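Local atomic coordinates of cystalysin (Treponema denticola, PDB entry 1C7N), a protein that binds pyridoxal-5'-phosphate and belongs to the class I and II aminotransferase family, assembling here as a pair of identical subunits. Residues I9-N13 with L14-K18; L53-Y56 with L57-V61; T217-Q220 with S221-E224; K253-D256 with I257-R260; G289-L292 with D293-K297. All blocks are in the same frame, centred on the assembly; numbering follows the deposited sequence.

Contact 1 (I9-N13 with L14-K18); sequences ISRKN and LGSLK
The loop leading into helix 17-25 doubles back at the helix start, so that Arg11 reaches across to Ser16 and Lys18. A bend at chi3 (-76°) carries the Arg11 guanidinium over to the hydroxyl of Ser16, which lies above one face, offset toward the rim, with OG 3.5 Å from Arg11 NH1. The angle there is too poor for a hydrogen bond. The serine has another task: it is the N-cap of the helix, and its OG, anti to its own backbone N (chi1 169°), caps Trp19 N. A short side chain ending in an acceptor suits that place. Lys18 crosses the arginine chain at about a right angle and sets its NZ at the guanidinium edge, 3.3 Å from Arg11 NH2. Both also form salt bridges with Asp40 and Glu42, which probably offset the repulsion between them. A water holds the turn together. It donates to Arg11 O at 2.6 Å and accepts from Leu14 N and Ser16 N, each 2.9 Å from its oxygen. Leu14 lays CD2 against the backbone of this loop, 3.6 Å from Arg11 CA. With phi at 84°, any side chain at Gly15 would collide with the carbonyl oxygen of Leu14, reason enough for a glycine here. Gly15 and Leu17 also make backbone hydrogen bonds to the second subunit, while Arg11 packs on Val61 of that subunit.

Contact 2 (L53-Y56 with L57-V61); sequences LKKY and LDETV
With Tyr56 CG swung opposite its backbone N (chi1 -165°), the ring lies along the helix toward Thr60, and the backbone sets Thr60 CB over its face. The result is a CH-pi contact, Thr60 CB standing 3.9 Å from the centroid of the Tyr56 ring and only 15° off its normal. Thr60 chi1 (-159°) then directs both branches to the ring, OG1 toward the hydroxyl end and CG2 to 3.8 Å from Tyr56 CE1, which is why a beta-branched residue suits this place. Glu59 comes to another part of the same ring: its OE1 sits at the edge, near the plane, 3.8 Å from Tyr56 CD2. The other carboxylate oxygen faces the extended Lys55 chain, yet Lys55 NZ stays 4.7 Å from Glu59 OE2, too far for a salt bridge, though the opposite charges probably attract weakly. Beneath the side chains Tyr56 O is held by two donors. Thr60 N approaches it in a straight bond of 2.9 Å, and Glu59 N, also 2.9 Å from Tyr56 O, comes from above the carbonyl plane. The Tyr56 ring packs on helix 275-287. Between the chains, Lys54 forms a salt bridge with Asp58 of the second subunit, and Asp58 with Lys54 of that subunit, while Leu57 meets its own counterpart. This is the C-terminal part of helix 47-59, which packs with its counterpart at a two-fold subunit interface.

Contact 3 (T217-Q220 with S221-E224); sequences TVFQ and SIDE
The chain bends through a 3-10 segment at Phe219 and Gln220, both with helical backbone angles, and Ser221 N returns to Val218 O at 2.9 Å, three residues back. The next step of the same spiral is looser, with Ile222 N giving only a weak bond of 3.4 Å to Phe219 O. Ser221 adds its side chain to the first link. Its OG stands between the backbone N and the carbonyl carbon (chi1 76°), folding the hydroxyl back to donate to Val218 O over a short 2.5 Å. The two donors share that oxygen differently: the hydroxyl lies in the carbonyl plane on a lone pair, while the backbone N-H comes from 50° above it.

Ile222 spans the turn with its two branches. CG2 packs on Thr217 CG2 at 3.5 Å, the two side chains crossing at about a right angle, and CD1 meets the edge of the Phe219 ring, 4.0 Å from CE2. Between them CG1 sits tightly against Phe219 O, 3.1 Å away. The phenylalanine reaches into an apolar layer where its ring meets Phe170 and touches Leu200 of strand 199-203 and Ile189 of helix 183-195. Thr217 OG1 bonds to Lys183 and Gln220 OE1 to Thr232, while Asp223 N-caps helix 224-227 through Leu226 N. Serine fits position 221 because one small residue supplies both donors: the carbonyl of the buried Val218 is satisfied locally, and the turn is fastened by side chain as well as backbone.

Contact 4 (K253-D256 with I257-R260); sequences KNPD and IRER
Arg258 N bonds to Asn254 O at 2.7 Å, the shortest polar bond here and the first full turn of helix 255-267. The same asparagine is the N-cap. A chi1 of -174° turns the Asn254 amide back over the first turn, and Ile257 N donates to its OD1 at 2.8 Å, in the carbonyl plane and on a lone pair. Asparagine suits the place because its short amide can replace the carbonyl missing before the helix. Its CB also receives the tip of Ile257, with CD1 3.9 Å away. Pro255 follows at the first helical position, where a residue without an N-H costs no bond. Over it folds Arg258, bent at chi3 (64°), so that Pro255 CA lies over one face of the guanidinium and Pro255 CG is 3.8 Å from Arg258 NH2. At the edge of that group Arg258 NH1 gives a weak bond of 2.9 Å to Lys253 O, and it bonds to Ile252 O as well. Glu259 brings its CG to 3.2 Å from Pro255 O. Acidic Asp256, in the first turn, probably gains from the positive end of the helix dipole. The capped turn follows strand 248-251 of the large mixed sheet. Ile257 leans on Phe109 of helix 98-109, Arg260 forms a salt bridge with Glu108 of that helix, and Lys253 and Arg258 touch Trp91 in a loop.

Contact 5 (G289-L292 with D293-K297); sequences GKWL and DGCIK
Cys295 sits one turn after Trp291 on helix 289-313 and forms a sulfur-aromatic contact with it. The cysteine CB lies over the face of the indole, 4.2 Å from the centroid of the six-membered ring of Trp291 and 13° off its normal. From there SG, placed by a trans chi1 of -174°, approaches obliquely and reaches Trp291 CH2 at 4.0 Å. A small, polarisable side chain suits a place so close to the ring. On an adjoining strip of the helix Leu292 and Ile296 pair in the same i to i+4 spacing, Leu292 CG being 4.1 Å from Ile296 CD1. Backbone bonds set both pairs, among them Cys295 N to Trp291 O at 2.9 Å. Farther out, aromatic neighbours position the indole: Tyr3 meets it edge-to-face, Phe5 touches both it and Cys295, and Phe240 of helix 237-240 packs on it as well. Thr239 of that helix touches Leu292. Lys290 and Asp293 lie on the exposed side of the helix, as suits their charge. The closest approach of the Ile296 side chain is to a carbonyl oxygen, with CG1 3.3 Å from Leu292 O.

The five contacts follow one another along the chain without overlap, each within a single continuous stretch. Contacts 1 and 2 belong to successive helices, 17-25 and 47-59, with centres 25 Å apart, and both touch the second subunit, so they help form the dimer surface. Contacts 3 and 4 lie beside the large mixed sheet, before helix 224-227 and at the start of helix 255-267; their centres are 17 Å apart, and a salt bridge from Glu224 OE1 to Lys253 NZ (2.5 Å) joins them. Contact 5, on helix 289-313, lies 24 to 25 Å from contacts 1, 2 and 3, centre to centre. Contacts 1 and 3 fall on opposite sides of the chain's centre.

Contact 1 (I9-N13 with L14-K18)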
loop_
_atom_site.group_PDB
_atom_site.type_symbol
_atom_site.label_atom_id
_atom_site.label_comp_id
_atom_site.label_asym_id
_atom_site.label_seq_id
_atom_site.Cartn_x
_atom_site.Cartn_y
_atom_site.Cartn_z
ATOM N N ILE A 9 -9.759 4.642 -25.881
ATOM C CA ILE A 9 -10.409 3.880 -24.821
ATOM C C ILE A 9 -11.296 4.757 -23.948
ATOM O O ILE A 9 -11.216 5.983 -23.989
ATOM C CB ILE A 9 -9.366 3.187 -23.908
ATOM C CG1 ILE A 9 -8.573 4.239 -23.129
ATOM C CG2 ILE A 9 -8.421 2.338 -24.749
ATOM C CD1 ILE A 9 -7.539 3.664 -22.178
ATOM N N SER A 10 -12.149 4.110 -23.161
ATOM C CA SER A 10 -13.044 4.810 -22.250
ATOM C C SER A 10 -12.864 4.224 -20.860
ATOM O O SER A 10 -12.784 3.005 -20.701
ATOM C CB SER A 10 -14.501 4.643 -22.683
ATOM O OG SER A 10 -15.383 5.160 -21.699
ATOM N N ARG A 11 -12.790 5.090 -19.856
ATOM C CA ARG A 11 -12.633 4.640 -18.480
ATOM C C ARG A 11 -13.766 5.141 -17.595
ATOM O O ARG A 11 -13.610 5.290 -16.383
ATOM C CB ARG A 11 -11.274 5.079 -17.920
ATOM C CG ARG A 11 -10.124 4.221 -18.431
ATOM C CD ARG A 11 -8.942 4.251 -17.474
ATOM N NE ARG A 11 -8.210 5.498 -17.581
ATOM C CZ ARG A 11 -7.372 5.961 -16.663
ATOM N NH1 ARG A 11 -7.150 5.280 -15.545
ATOM N NH2 ARG A 11 -6.761 7.112 -16.867
ATOM N N LYS A 12 -14.911 5.390 -18.222
ATOM C CA LYS A 12 -16.100 5.851 -17.517
ATOM C C LYS A 12 -16.578 4.732 -16.597
ATOM O O LYS A 12 -16.509 3.559 -16.960
ATOM C CB LYS A 12 -17.204 6.209 -18.520
ATOM C CG LYS A 12 -18.493 6.689 -17.880
ATOM C CD LYS A 12 -19.521 7.096 -18.925
ATOM C CE LYS A 12 -20.768 7.669 -18.264
ATOM N NZ LYS A 12 -21.753 8.179 -19.263
ATOM N N ASN A 13 -17.043 5.100 -15.408
ATOM C CA ASN A 13 -17.541 4.138 -14.424
ATOM C C ASN A 13 -16.649 2.908 -14.235
ATOM O O ASN A 13 -17.140 1.779 -14.196
ATOM C CB ASN A 13 -18.958 3.682 -14.798
ATOM C CG ASN A 13 -19.961 4.823 -14.793
ATOM O OD1 ASN A 13 -20.067 5.568 -13.818
ATOM N ND2 ASN A 13 -20.707 4.962 -15.883
ATOM N N LEU A 14 -15.344 3.132 -14.107
ATOM C CA LEU A 14 -14.383 2.049 -13.915
ATOM C C LEU A 14 -13.495 2.305 -12.694
ATOM O O LEU A 14 -12.492 1.627 -12.494
ATOM C CB LEU A 14 -13.510 1.897 -15.163
ATOM C CG LEU A 14 -13.927 0.891 -16.241
ATOM C CD1 LEU A 14 -15.425 0.929 -16.484
ATOM C CD2 LEU A 14 -13.159 1.204 -17.516
ATOM N N GLY A 15 -13.867 3.290 -11.884
ATOM C CA GLY A 15 -13.085 3.604 -10.704
ATOM C C GLY A 15 -11.897 4.515 -10.967
ATOM O O GLY A 15 -11.076 4.741 -10.081
ATOM N N SER A 16 -11.786 5.032 -12.184
ATOM C CA SER A 16 -10.681 5.928 -12.515
ATOM C C SER A 16 -10.915 7.247 -11.794
ATOM O O SER A 16 -11.908 7.918 -12.049
ATOM C CB SER A 16 -10.626 6.181 -14.024
ATOM O OG SER A 16 -9.729 7.233 -14.328
ATOM N N LEU A 17 -10.010 7.620 -10.893
ATOM C CA LEU A 17 -10.178 8.874 -10.167
ATOM C C LEU A 17 -10.199 10.049 -11.133
ATOM O O LEU A 17 -10.924 11.025 -10.922
ATOM C CB LEU A 17 -9.058 9.080 -9.138
ATOM C CG LEU A 17 -9.057 8.165 -7.911
ATOM C CD1 LEU A 17 -10.459 8.072 -7.314
ATOM C CD2 LEU A 17 -8.591 6.806 -8.317
ATOM N N LYS A 18 -9.409 9.943 -12.198
ATOM C CA LYS A 18 -9.330 11.002 -13.198
ATOM C C LYS A 18 -10.647 11.192 -13.936
ATOM O O LYS A 18 -11.103 12.318 -14.122
ATOM C CB LYS A 18 -8.222 10.710 -14.217
ATOM C CG LYS A 18 -8.096 11.797 -15.289
ATOM C CD LYS A 18 -6.890 11.600 -16.191
ATOM C CE LYS A 18 -6.967 10.315 -16.983
ATOM N NZ LYS A 18 -5.732 10.120 -17.803
HETATM O O HOH W 1 -14.071 5.668 -13.810
#

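Contact 2 (L53-Y56 with L57-V61)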
loop_
_atom_site.group_PDB
_atom_site.type_symbol
_atom_site.label_atom_id
_atom_site.label_comp_id
_atom_site.label_asym_id
_atom_site.label_seq_id
_atom_site.Cartn_x
_atom_site.Cartn_y
_atom_site.Cartn_z
ATOM N N LEU A 53 1.710 -10.516 -16.159
ATOM C CA LEU A 53 0.941 -10.596 -14.918
ATOM C C LEU A 53 0.006 -11.800 -14.937
ATOM O O LEU A 53 -0.168 -12.479 -13.924
ATOM C CB LEU A 53 0.136 -9.309 -14.697
ATOM C CG LEU A 53 0.980 -8.065 -14.398
ATOM C CD1 LEU A 53 0.091 -6.831 -14.284
ATOM C CD2 LEU A 53 1.745 -8.284 -13.108
ATOM N N LYS A 54 -0.597 -12.064 -16.093
ATOM C CA LYS A 54 -1.494 -13.200 -16.233
ATOM C C LYS A 54 -0.713 -14.507 -16.056
ATOM O O LYS A 54 -1.189 -15.446 -15.412
ATOM C CB LYS A 54 -2.178 -13.149 -17.599
ATOM C CG LYS A 54 -3.192 -12.013 -17.712
ATOM C CD LYS A 54 -3.483 -11.635 -19.158
ATOM C CE LYS A 54 -4.063 -12.786 -19.950
ATOM N NZ LYS A 54 -4.371 -12.385 -21.351
ATOM N N LYS A 55 0.486 -14.565 -16.623
ATOM C CA LYS A 55 1.330 -15.750 -16.490
ATOM C C LYS A 55 1.658 -15.961 -15.011
ATOM O O LYS A 55 1.597 -17.083 -14.504
ATOM C CB LYS A 55 2.632 -15.569 -17.275
ATOM C CG LYS A 55 3.688 -16.639 -16.987
ATOM C CD LYS A 55 4.961 -16.394 -17.783
ATOM C CE LYS A 55 6.028 -17.434 -17.456
ATOM N NZ LYS A 55 7.312 -17.121 -18.151
ATOM N N TYR A 56 1.995 -14.870 -14.325
ATOM C CA TYR A 56 2.342 -14.929 -12.909
ATOM C C TYR A 56 1.155 -15.379 -12.059
ATOM O O TYR A 56 1.318 -16.154 -11.115
ATOM C CB TYR A 56 2.823 -13.560 -12.423
ATOM C CG TYR A 56 3.541 -13.584 -11.092
ATOM C CD1 TYR A 56 3.179 -12.712 -10.067
ATOM C CD2 TYR A 56 4.610 -14.455 -10.867
ATOM C CE1 TYR A 56 3.863 -12.697 -8.854
ATOM C CE2 TYR A 56 5.300 -14.449 -9.656
ATOM C CZ TYR A 56 4.922 -13.566 -8.656
ATOM O OH TYR A 56 5.614 -13.529 -7.468
ATOM N N LEU A 57 -0.036 -14.887 -12.389
ATOM C CA LEU A 57 -1.234 -15.250 -11.643
ATOM C C LEU A 57 -1.477 -16.756 -11.691
ATOM O O LEU A 57 -2.046 -17.328 -10.762
ATOM C CB LEU A 57 -2.454 -14.499 -12.189
ATOM C CG LEU A 57 -2.558 -13.028 -11.761
ATOM C CD1 LEU A 57 -3.679 -12.331 -12.530
ATOM C CD2 LEU A 57 -2.818 -12.957 -10.268
ATOM N N ASP A 58 -1.034 -17.397 -12.770
ATOM C CA ASP A 58 -1.205 -18.840 -12.911
ATOM C C ASP A 58 -0.168 -19.640 -12.126
ATOM O O ASP A 58 -0.351 -20.835 -11.906
ATOM C CB ASP A 58 -1.124 -19.263 -14.387
ATOM C CG ASP A 58 -2.391 -18.952 -15.162
ATOM O OD1 ASP A 58 -3.486 -19.030 -14.571
ATOM O OD2 ASP A 58 -2.295 -18.650 -16.373
ATOM N N GLU A 59 0.911 -18.985 -11.703
ATOM C CA GLU A 59 1.986 -19.661 -10.973
ATOM C C GLU A 59 2.037 -19.406 -9.467
ATOM O O GLU A 59 2.197 -20.336 -8.670
ATOM C CB GLU A 59 3.361 -19.244 -11.525
ATOM C CG GLU A 59 3.503 -19.142 -13.037
ATOM C CD GLU A 59 4.876 -18.612 -13.456
ATOM O OE1 GLU A 59 5.326 -17.591 -12.889
ATOM O OE2 GLU A 59 5.508 -19.208 -14.358
ATOM N N THR A 60 1.902 -18.138 -9.094
ATOM C CA THR A 60 2.031 -17.693 -7.710
ATOM C C THR A 60 0.873 -17.846 -6.721
ATOM O O THR A 60 -0.253 -18.180 -7.081
ATOM C CB THR A 60 2.464 -16.209 -7.691
ATOM O OG1 THR A 60 3.062 -15.889 -6.430
ATOM C CG2 THR A 60 1.254 -15.307 -7.912
ATOM N N VAL A 61 1.205 -17.588 -5.460
ATOM C CA VAL A 61 0.276 -17.617 -4.335
ATOM C C VAL A 61 0.269 -16.157 -3.879
ATOM O O VAL A 61 1.325 -15.572 -3.637
ATOM C CB VAL A 61 0.801 -18.523 -3.193
ATOM C CG1 VAL A 61 -0.107 -18.414 -1.981
ATOM C CG2 VAL A 61 0.872 -19.979 -3.663
#

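Contact 3 (T217-Q220 with S221-E224)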
loop_
_atom_site.group_PDB
_atom_site.type_symbol
_atom_site.label_atom_id
_atom_site.label_comp_id
_atom_site.label_asym_id
_atom_site.label_seq_id
_atom_site.Cartn_x
_atom_site.Cartn_y
_atom_site.Cartn_z
ATOM N N THR A 217 20.018 13.396 -15.474
ATOM C CA THR A 217 21.154 13.083 -14.622
ATOM C C THR A 217 20.623 12.808 -13.221
ATOM O O THR A 217 20.038 13.691 -12.595
ATOM C CB THR A 217 22.138 14.268 -14.534
ATOM O OG1 THR A 217 22.670 14.553 -15.835
ATOM C CG2 THR A 217 23.279 13.936 -13.576
ATOM N N VAL A 218 20.802 11.584 -12.737
ATOM C CA VAL A 218 20.355 11.249 -11.390
ATOM C C VAL A 218 21.188 12.135 -10.472
ATOM O O VAL A 218 22.419 12.041 -10.439
ATOM C CB VAL A 218 20.607 9.761 -11.061
ATOM C CG1 VAL A 218 20.324 9.500 -9.597
ATOM C CG2 VAL A 218 19.719 8.884 -11.930
ATOM N N PHE A 219 20.509 13.006 -9.737
ATOM C CA PHE A 219 21.173 13.952 -8.852
ATOM C C PHE A 219 22.269 13.381 -7.952
ATOM O O PHE A 219 23.398 13.877 -7.965
ATOM C CB PHE A 219 20.127 14.677 -8.003
ATOM C CG PHE A 219 20.494 16.099 -7.664
ATOM C CD1 PHE A 219 19.523 16.980 -7.203
ATOM C CD2 PHE A 219 21.802 16.557 -7.809
ATOM C CE1 PHE A 219 19.845 18.302 -6.891
ATOM C CE2 PHE A 219 22.137 17.878 -7.499
ATOM C CZ PHE A 219 21.158 18.751 -7.040
ATOM N N GLN A 220 21.957 12.342 -7.181
ATOM C CA GLN A 220 22.950 11.770 -6.274
ATOM C C GLN A 220 24.063 10.980 -6.955
ATOM O O GLN A 220 24.962 10.470 -6.287
ATOM C CB GLN A 220 22.269 10.886 -5.226
ATOM C CG GLN A 220 21.690 9.589 -5.763
ATOM C CD GLN A 220 21.247 8.666 -4.642
ATOM O OE1 GLN A 220 20.202 8.875 -4.020
ATOM N NE2 GLN A 220 22.055 7.650 -4.362
ATOM N N SER A 221 24.018 10.884 -8.279
ATOM C CA SER A 221 25.043 10.146 -9.013
ATOM C C SER A 221 26.252 11.014 -9.358
ATOM O O SER A 221 27.269 10.506 -9.826
ATOM C CB SER A 221 24.459 9.584 -10.311
ATOM O OG SER A 221 24.310 10.610 -11.280
ATOM N N ILE A 222 26.146 12.320 -9.128
ATOM C CA ILE A 222 27.240 13.227 -9.459
ATOM C C ILE A 222 28.240 13.473 -8.328
ATOM O O ILE A 222 29.262 14.120 -8.537
ATOM C CB ILE A 222 26.703 14.600 -9.931
ATOM C CG1 ILE A 222 26.044 15.333 -8.766
ATOM C CG2 ILE A 222 25.703 14.406 -11.068
ATOM C CD1 ILE A 222 25.673 16.770 -9.072
ATOM N N ASP A 223 27.950 12.960 -7.136
ATOM C CA ASP A 223 28.834 13.158 -5.988
ATOM C C ASP A 223 28.468 12.186 -4.872
ATOM O O ASP A 223 27.311 12.113 -4.465
ATOM C CB ASP A 223 28.715 14.605 -5.493
ATOM C CG ASP A 223 29.723 14.942 -4.410
ATOM O OD1 ASP A 223 29.555 14.477 -3.263
ATOM O OD2 ASP A 223 30.688 15.677 -4.710
ATOM N N GLU A 224 29.453 11.440 -4.382
ATOM C CA GLU A 224 29.212 10.461 -3.329
ATOM C C GLU A 224 28.877 11.083 -1.979
ATOM O O GLU A 224 28.099 10.516 -1.210
ATOM C CB GLU A 224 30.416 9.526 -3.187
ATOM C CG GLU A 224 30.519 8.468 -4.279
ATOM C CD GLU A 224 29.265 7.608 -4.383
ATOM O OE1 GLU A 224 28.529 7.497 -3.377
ATOM O OE2 GLU A 224 29.019 7.032 -5.464
#

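Contact 4 (K253-D256 with I257-R260)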
loop_
_atom_site.group_PDB
_atom_site.type_symbol
_atom_site.label_atom_id
_atom_site.label_comp_id
_atom_site.label_asym_id
_atom_site.label_seq_id
_atom_site.Cartn_x
_atom_site.Cartn_y
_atom_site.Cartn_z
ATOM N N LYS A 253 21.350 5.519 0.125
ATOM C CA LYS A 253 22.697 4.986 0.339
ATOM C C LYS A 253 23.130 4.893 1.803
ATOM O O LYS A 253 23.664 3.870 2.236
ATOM C CB LYS A 253 23.717 5.843 -0.416
ATOM C CG LYS A 253 25.167 5.474 -0.140
ATOM C CD LYS A 253 26.113 6.537 -0.683
ATOM C CE LYS A 253 27.563 6.102 -0.555
ATOM N NZ LYS A 253 28.520 7.205 -0.859
ATOM N N ASN A 254 22.913 5.966 2.559
ATOM C CA ASN A 254 23.310 6.006 3.963
ATOM C C ASN A 254 22.508 5.063 4.854
ATOM O O ASN A 254 21.287 5.183 4.964
ATOM C CB ASN A 254 23.204 7.431 4.501
ATOM C CG ASN A 254 23.752 7.559 5.910
ATOM O OD1 ASN A 254 23.039 7.343 6.893
ATOM N ND2 ASN A 254 25.034 7.890 6.015
ATOM N N PRO A 255 23.193 4.114 5.516
ATOM C CA PRO A 255 22.555 3.140 6.402
ATOM C C PRO A 255 21.744 3.781 7.524
ATOM O O PRO A 255 20.675 3.287 7.884
ATOM C CB PRO A 255 23.735 2.329 6.926
ATOM C CG PRO A 255 24.696 2.375 5.789
ATOM C CD PRO A 255 24.634 3.830 5.393
ATOM N N ASP A 256 22.257 4.873 8.082
ATOM C CA ASP A 256 21.565 5.571 9.159
ATOM C C ASP A 256 20.270 6.197 8.662
ATOM O O ASP A 256 19.220 6.043 9.284
ATOM C CB ASP A 256 22.468 6.654 9.754
ATOM C CG ASP A 256 23.496 6.088 10.712
ATOM O OD1 ASP A 256 24.191 5.119 10.341
ATOM O OD2 ASP A 256 23.607 6.617 11.837
ATOM N N ILE A 257 20.348 6.909 7.543
ATOM C CA ILE A 257 19.164 7.539 6.971
ATOM C C ILE A 257 18.192 6.465 6.483
ATOM O O ILE A 257 16.982 6.567 6.693
ATOM C CB ILE A 257 19.530 8.452 5.782
ATOM C CG1 ILE A 257 20.334 9.656 6.280
ATOM C CG2 ILE A 257 18.266 8.910 5.077
ATOM C CD1 ILE A 257 20.872 10.540 5.163
ATOM N N ARG A 258 18.727 5.436 5.834
ATOM C CA ARG A 258 17.904 4.353 5.321
ATOM C C ARG A 258 17.124 3.675 6.440
ATOM O O ARG A 258 15.919 3.454 6.323
ATOM C CB ARG A 258 18.774 3.321 4.596
ATOM C CG ARG A 258 17.983 2.217 3.902
ATOM C CD ARG A 258 18.857 1.416 2.941
ATOM N NE ARG A 258 19.927 0.685 3.615
ATOM C CZ ARG A 258 21.227 0.865 3.384
ATOM N NH1 ARG A 258 21.634 1.760 2.494
ATOM N NH2 ARG A 258 22.126 0.133 4.030
ATOM N N GLU A 259 17.813 3.353 7.530
ATOM C CA GLU A 259 17.172 2.693 8.658
ATOM C C GLU A 259 16.160 3.578 9.377
ATOM O O GLU A 259 15.216 3.072 9.982
ATOM C CB GLU A 259 18.241 2.169 9.628
ATOM C CG GLU A 259 18.948 0.917 9.106
ATOM C CD GLU A 259 20.205 0.556 9.881
ATOM O OE1 GLU A 259 20.167 0.549 11.131
ATOM O OE2 GLU A 259 21.231 0.264 9.233
ATOM N N ARG A 260 16.343 4.894 9.308
ATOM C CA ARG A 260 15.402 5.814 9.947
ATOM C C ARG A 260 14.143 5.936 9.091
ATOM O O ARG A 260 13.026 6.029 9.606
ATOM C CB ARG A 260 16.020 7.206 10.132
ATOM C CG ARG A 260 17.053 7.307 11.252
ATOM C CD ARG A 260 16.785 8.522 12.135
ATOM N NE ARG A 260 16.971 9.795 11.448
ATOM C CZ ARG A 260 16.451 10.946 11.865
ATOM N NH1 ARG A 260 15.712 10.982 12.962
ATOM N NH2 ARG A 260 16.671 12.065 11.193
#

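Contact 5 (G289-L292 with D293-K297)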
loop_
_atom_site.group_PDB
_atom_site.type_symbol
_atom_site.label_atom_id
_atom_site.label_comp_id
_atom_site.label_asym_id
_atom_site.label_seq_id
_atom_site.Cartn_x
_atom_site.Cartn_y
_atom_site.Cartn_z
ATOM N N GLY A 289 10.780 -2.307 -22.578
ATOM C CA GLY A 289 11.607 -1.253 -23.141
ATOM C C GLY A 289 11.133 -0.736 -24.491
ATOM O O GLY A 289 11.098 0.477 -24.718
ATOM N N LYS A 290 10.768 -1.645 -25.391
ATOM C CA LYS A 290 10.301 -1.256 -26.722
ATOM C C LYS A 290 8.989 -0.487 -26.642
ATOM O O LYS A 290 8.743 0.425 -27.430
ATOM C CB LYS A 290 10.085 -2.482 -27.611
ATOM C CG LYS A 290 11.299 -3.369 -27.825
ATOM C CD LYS A 290 12.419 -2.669 -28.558
ATOM C CE LYS A 290 13.436 -3.692 -29.053
ATOM N NZ LYS A 290 13.822 -4.660 -27.984
ATOM N N TRP A 291 8.133 -0.875 -25.702
ATOM C CA TRP A 291 6.854 -0.203 -25.550
ATOM C C TRP A 291 7.105 1.244 -25.130
ATOM O O TRP A 291 6.481 2.168 -25.649
ATOM C CB TRP A 291 5.994 -0.917 -24.504
ATOM C CG TRP A 291 4.688 -0.234 -24.257
ATOM C CD1 TRP A 291 3.508 -0.436 -24.918
ATOM C CD2 TRP A 291 4.442 0.795 -23.297
ATOM N NE1 TRP A 291 2.538 0.413 -24.422
ATOM C CE2 TRP A 291 3.091 1.178 -23.427
ATOM C CE3 TRP A 291 5.239 1.435 -22.336
ATOM C CZ2 TRP A 291 2.516 2.175 -22.632
ATOM C CZ3 TRP A 291 4.666 2.422 -21.549
ATOM C CH2 TRP A 291 3.315 2.780 -21.703
ATOM N N LEU A 292 8.034 1.435 -24.197
ATOM C CA LEU A 292 8.371 2.769 -23.717
ATOM C C LEU A 292 8.902 3.659 -24.846
ATOM O O LEU A 292 8.596 4.855 -24.891
ATOM C CB LEU A 292 9.408 2.680 -22.592
ATOM C CG LEU A 292 9.886 4.007 -21.998
ATOM C CD1 LEU A 292 8.689 4.825 -21.522
ATOM C CD2 LEU A 292 10.830 3.734 -20.844
ATOM N N ASP A 293 9.699 3.088 -25.747
ATOM C CA ASP A 293 10.241 3.862 -26.865
ATOM C C ASP A 293 9.092 4.376 -27.721
ATOM O O ASP A 293 9.071 5.542 -28.126
ATOM C CB ASP A 293 11.170 3.012 -27.745
ATOM C CG ASP A 293 12.441 2.595 -27.031
ATOM O OD1 ASP A 293 12.953 3.380 -26.207
ATOM O OD2 ASP A 293 12.942 1.484 -27.313
ATOM N N GLY A 294 8.139 3.492 -27.999
ATOM C CA GLY A 294 6.991 3.869 -28.801
ATOM C C GLY A 294 6.121 4.902 -28.109
ATOM O O GLY A 294 5.572 5.800 -28.758
ATOM N N CYS A 295 5.995 4.783 -26.790
ATOM C CA CYS A 295 5.187 5.722 -26.014
ATOM C C CYS A 295 5.786 7.123 -26.088
ATOM O O CYS A 295 5.080 8.099 -26.333
ATOM C CB CYS A 295 5.106 5.271 -24.552
ATOM S SG CYS A 295 3.993 6.266 -23.521
ATOM N N ILE A 296 7.093 7.214 -25.871
ATOM C CA ILE A 296 7.792 8.491 -25.928
ATOM C C ILE A 296 7.639 9.141 -27.303
ATOM O O ILE A 296 7.499 10.360 -27.412
ATOM C CB ILE A 296 9.291 8.306 -25.586
ATOM C CG1 ILE A 296 9.439 7.978 -24.098
ATOM C CG2 ILE A 296 10.070 9.573 -25.907
ATOM C CD1 ILE A 296 10.850 7.595 -23.688
ATOM N N LYS A 297 7.660 8.329 -28.355
ATOM C CA LYS A 297 7.501 8.854 -29.707
ATOM C C LYS A 297 6.142 9.530 -29.852
ATOM O O LYS A 297 6.047 10.639 -30.374
ATOM C CB LYS A 297 7.641 7.733 -30.743
ATOM C CG LYS A 297 9.074 7.265 -30.934
ATOM C CD LYS A 297 9.174 6.162 -31.978
ATOM C CE LYS A 297 10.630 5.839 -32.282
ATOM N NZ LYS A 297 11.355 7.048 -32.772
#